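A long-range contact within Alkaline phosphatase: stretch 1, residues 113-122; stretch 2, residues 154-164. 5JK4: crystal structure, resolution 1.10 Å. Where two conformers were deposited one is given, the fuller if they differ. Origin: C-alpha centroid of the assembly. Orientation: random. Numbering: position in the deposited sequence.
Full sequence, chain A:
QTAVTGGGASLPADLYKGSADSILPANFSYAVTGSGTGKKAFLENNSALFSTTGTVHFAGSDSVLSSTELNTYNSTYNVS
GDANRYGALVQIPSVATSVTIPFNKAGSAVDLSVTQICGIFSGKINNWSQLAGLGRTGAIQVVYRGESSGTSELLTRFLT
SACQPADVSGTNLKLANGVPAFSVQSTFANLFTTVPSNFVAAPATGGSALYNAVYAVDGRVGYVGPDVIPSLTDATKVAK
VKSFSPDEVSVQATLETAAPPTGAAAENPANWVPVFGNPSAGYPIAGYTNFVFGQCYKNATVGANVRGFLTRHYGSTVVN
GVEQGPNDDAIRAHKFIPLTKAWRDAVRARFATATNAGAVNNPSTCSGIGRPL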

# COMPACT_ATOMS: atom_id res chain seq x y z
N SER A 113 -1.90 -7.46 22.20
CA SER A 113 -0.46 -7.29 22.26
C SER A 113 0.17 -7.78 20.96
O SER A 113 -0.47 -8.45 20.15
CB SER A 113 0.11 -8.12 23.41
OG SER A 113 -0.08 -9.49 23.12
N VAL A 114 1.44 -7.45 20.77
CA VAL A 114 2.19 -8.00 19.65
C VAL A 114 2.13 -9.52 19.66
O VAL A 114 1.88 -10.16 18.64
CB VAL A 114 3.64 -7.49 19.65
CG1 VAL A 114 4.47 -8.25 18.61
CG2 VAL A 114 3.67 -6.00 19.37
N THR A 115 2.36 -10.12 20.83
CA THR A 115 2.30 -11.58 20.93
C THR A 115 0.96 -12.09 20.41
O THR A 115 0.90 -13.08 19.68
CB THR A 115 2.55 -12.03 22.38
OG1 THR A 115 3.91 -11.75 22.74
CG2 THR A 115 2.28 -13.52 22.56
N GLN A 116 -0.13 -11.45 20.82
CA GLN A 116 -1.46 -11.93 20.44
C GLN A 116 -1.73 -11.77 18.95
O GLN A 116 -2.28 -12.67 18.32
CB GLN A 116 -2.53 -11.24 21.28
CG GLN A 116 -2.51 -11.71 22.72
CD GLN A 116 -3.39 -10.88 23.62
OE1 GLN A 116 -3.52 -9.67 23.44
NE2 GLN A 116 -4.00 -11.53 24.60
N ILE A 117 -1.38 -10.62 18.38
CA ILE A 117 -1.59 -10.44 16.94
C ILE A 117 -0.76 -11.44 16.15
O ILE A 117 -1.24 -12.02 15.16
CB ILE A 117 -1.41 -8.97 16.50
CG1 ILE A 117 -1.97 -8.80 15.10
CG2 ILE A 117 0.04 -8.53 16.60
CD1 ILE A 117 -2.03 -7.36 14.66
N CYS A 118 0.49 -11.65 16.55
CA CYS A 118 1.33 -12.64 15.90
C CYS A 118 0.69 -14.02 16.00
O CYS A 118 0.77 -14.82 15.06
CB CYS A 118 2.70 -12.66 16.57
SG CYS A 118 3.63 -11.11 16.43
N GLY A 119 0.11 -14.34 17.16
CA GLY A 119 -0.51 -15.64 17.33
C GLY A 119 -1.73 -15.83 16.45
O GLY A 119 -1.95 -16.92 15.91
N ILE A 120 -2.56 -14.80 16.32
CA ILE A 120 -3.76 -14.91 15.50
C ILE A 120 -3.40 -15.13 14.03
O ILE A 120 -3.92 -16.04 13.37
CB ILE A 120 -4.65 -13.66 15.67
CG1 ILE A 120 -5.25 -13.61 17.08
CG2 ILE A 120 -5.76 -13.65 14.61
CD1 ILE A 120 -5.83 -12.26 17.45
N PHE A 121 -2.50 -14.31 13.50
CA PHE A 121 -2.22 -14.35 12.07
C PHE A 121 -1.29 -15.49 11.67
O PHE A 121 -1.15 -15.76 10.47
CB PHE A 121 -1.75 -12.99 11.56
CG PHE A 121 -2.88 -12.01 11.47
CD1 PHE A 121 -3.81 -12.11 10.45
CD2 PHE A 121 -3.06 -11.03 12.44
CE1 PHE A 121 -4.88 -11.25 10.39
CE2 PHE A 121 -4.14 -10.17 12.38
CZ PHE A 121 -5.05 -10.28 11.34
N SER A 122 -0.68 -16.18 12.64
CA SER A 122 0.10 -17.38 12.37
C SER A 122 -0.69 -18.66 12.54
O SER A 122 -0.21 -19.71 12.12
CB SER A 122 1.32 -17.44 13.29
OG SER A 122 0.94 -17.59 14.64
N LEU A 154 2.11 -4.96 3.72
CA LEU A 154 2.29 -4.08 4.87
C LEU A 154 2.12 -4.84 6.18
O LEU A 154 2.90 -4.69 7.12
CB LEU A 154 1.30 -2.92 4.80
CG LEU A 154 1.57 -1.89 3.70
CD1 LEU A 154 0.39 -0.94 3.54
CD2 LEU A 154 2.83 -1.12 3.99
N LEU A 155 1.07 -5.66 6.26
CA LEU A 155 0.84 -6.42 7.49
C LEU A 155 1.98 -7.39 7.75
O LEU A 155 2.53 -7.47 8.86
CB LEU A 155 -0.47 -7.19 7.41
CG LEU A 155 -0.75 -8.11 8.60
CD1 LEU A 155 -0.90 -7.36 9.91
CD2 LEU A 155 -1.97 -8.97 8.34
N THR A 156 2.36 -8.17 6.73
CA THR A 156 3.38 -9.18 6.95
C THR A 156 4.75 -8.58 7.18
O THR A 156 5.58 -9.18 7.87
CB THR A 156 3.42 -10.24 5.83
OG1 THR A 156 3.75 -9.63 4.57
CG2 THR A 156 2.12 -11.01 5.74
N ARG A 157 5.03 -7.39 6.64
CA ARG A 157 6.29 -6.75 6.99
C ARG A 157 6.34 -6.42 8.48
O ARG A 157 7.36 -6.64 9.13
CB ARG A 157 6.53 -5.51 6.14
CG ARG A 157 7.92 -4.95 6.37
CD ARG A 157 8.24 -3.78 5.48
NE ARG A 157 8.32 -4.15 4.07
CZ ARG A 157 7.41 -3.85 3.15
NH1 ARG A 157 6.32 -3.14 3.44
NH2 ARG A 157 7.62 -4.24 1.90
N PHE A 158 5.24 -5.90 9.03
CA PHE A 158 5.18 -5.66 10.46
C PHE A 158 5.36 -6.96 11.25
O PHE A 158 6.17 -7.02 12.18
CB PHE A 158 3.85 -4.99 10.84
CG PHE A 158 3.51 -5.13 12.30
CD1 PHE A 158 4.22 -4.42 13.26
CD2 PHE A 158 2.53 -6.02 12.73
CE1 PHE A 158 3.93 -4.58 14.61
CE2 PHE A 158 2.25 -6.18 14.06
CZ PHE A 158 2.94 -5.46 15.00
N LEU A 159 4.63 -8.00 10.87
CA LEU A 159 4.71 -9.25 11.62
C LEU A 159 6.11 -9.85 11.54
O LEU A 159 6.62 -10.38 12.53
CB LEU A 159 3.65 -10.22 11.10
CG LEU A 159 2.20 -9.79 11.29
CD1 LEU A 159 1.28 -10.68 10.50
CD2 LEU A 159 1.81 -9.79 12.76
N THR A 160 6.76 -9.74 10.38
CA THR A 160 8.12 -10.24 10.22
C THR A 160 9.08 -9.50 11.13
O THR A 160 10.01 -10.09 11.69
CB THR A 160 8.55 -10.07 8.76
OG1 THR A 160 7.72 -10.91 7.95
CG2 THR A 160 10.01 -10.44 8.53
N SER A 161 8.87 -8.19 11.28
CA SER A 161 9.78 -7.33 12.03
C SER A 161 9.55 -7.42 13.53
O SER A 161 10.50 -7.32 14.30
CB SER A 161 9.60 -5.88 11.56
OG SER A 161 9.76 -5.77 10.15
N ALA A 162 8.30 -7.61 13.96
CA ALA A 162 7.94 -7.48 15.36
C ALA A 162 7.77 -8.81 16.09
O ALA A 162 7.94 -8.85 17.31
CB ALA A 162 6.63 -6.69 15.48
N CYS A 163 7.42 -9.88 15.40
CA CYS A 163 7.09 -11.12 16.09
C CYS A 163 8.38 -11.84 16.49
O CYS A 163 9.34 -11.90 15.73
CB CYS A 163 6.22 -12.01 15.19
SG CYS A 163 4.61 -11.30 14.71
N GLN A 164 8.39 -12.38 17.71
CA GLN A 164 9.51 -13.16 18.22
C GLN A 164 9.27 -14.65 17.98
O GLN A 164 8.12 -15.07 17.82
CB GLN A 164 9.64 -12.93 19.72
CG GLN A 164 9.72 -11.48 20.11
CD GLN A 164 10.90 -10.81 19.47
OE1 GLN A 164 12.04 -11.17 19.74
NE2 GLN A 164 10.63 -9.84 18.61

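Two helices, their N-to-C directions 122° apart and their axes 10.6 Å apart at closest approach, meet through apolar side chains and one covalent bond; no hydrogen bond crosses between them. S113 sets up the first helix without touching the second: its OG accepts from Q116 N at 3.0 Å, capping the helix, and Q116 OE1 returns the favor by accepting from S113 N, also at 3.0 Å. One residue on, V114 points toward the partner helix and uses both methyls, CG1 lying 4.1 Å from A162 CB and CG2 reaching F158 CZ at 4.5 Å. A turn later I117 also points toward stretch 2, but one methyl serves two neighbors. Its CG2 sits 4.1 Å from F158 CE2; like V114 CG2, it lies near the ring plane, at the edge, and the same methyl is 4.4 Å from L159 CD2. C118 then locks the pair: its SG bonds C163 SG at 2.0 Å, with a chi3 of -93°, near the relaxed value for a disulfide. The bond catches stretch 2 just where the chain leaves its helix. G119 and I120 take no part. F121 closes the patch, with L155 CD2 over one ring face, 4.3 Å from the ring centroid, while F121 CB packs 4.0 Å from L159 CD1. The rule is a helical stripe of V114, I117, C118 and F121, stapled near its middle.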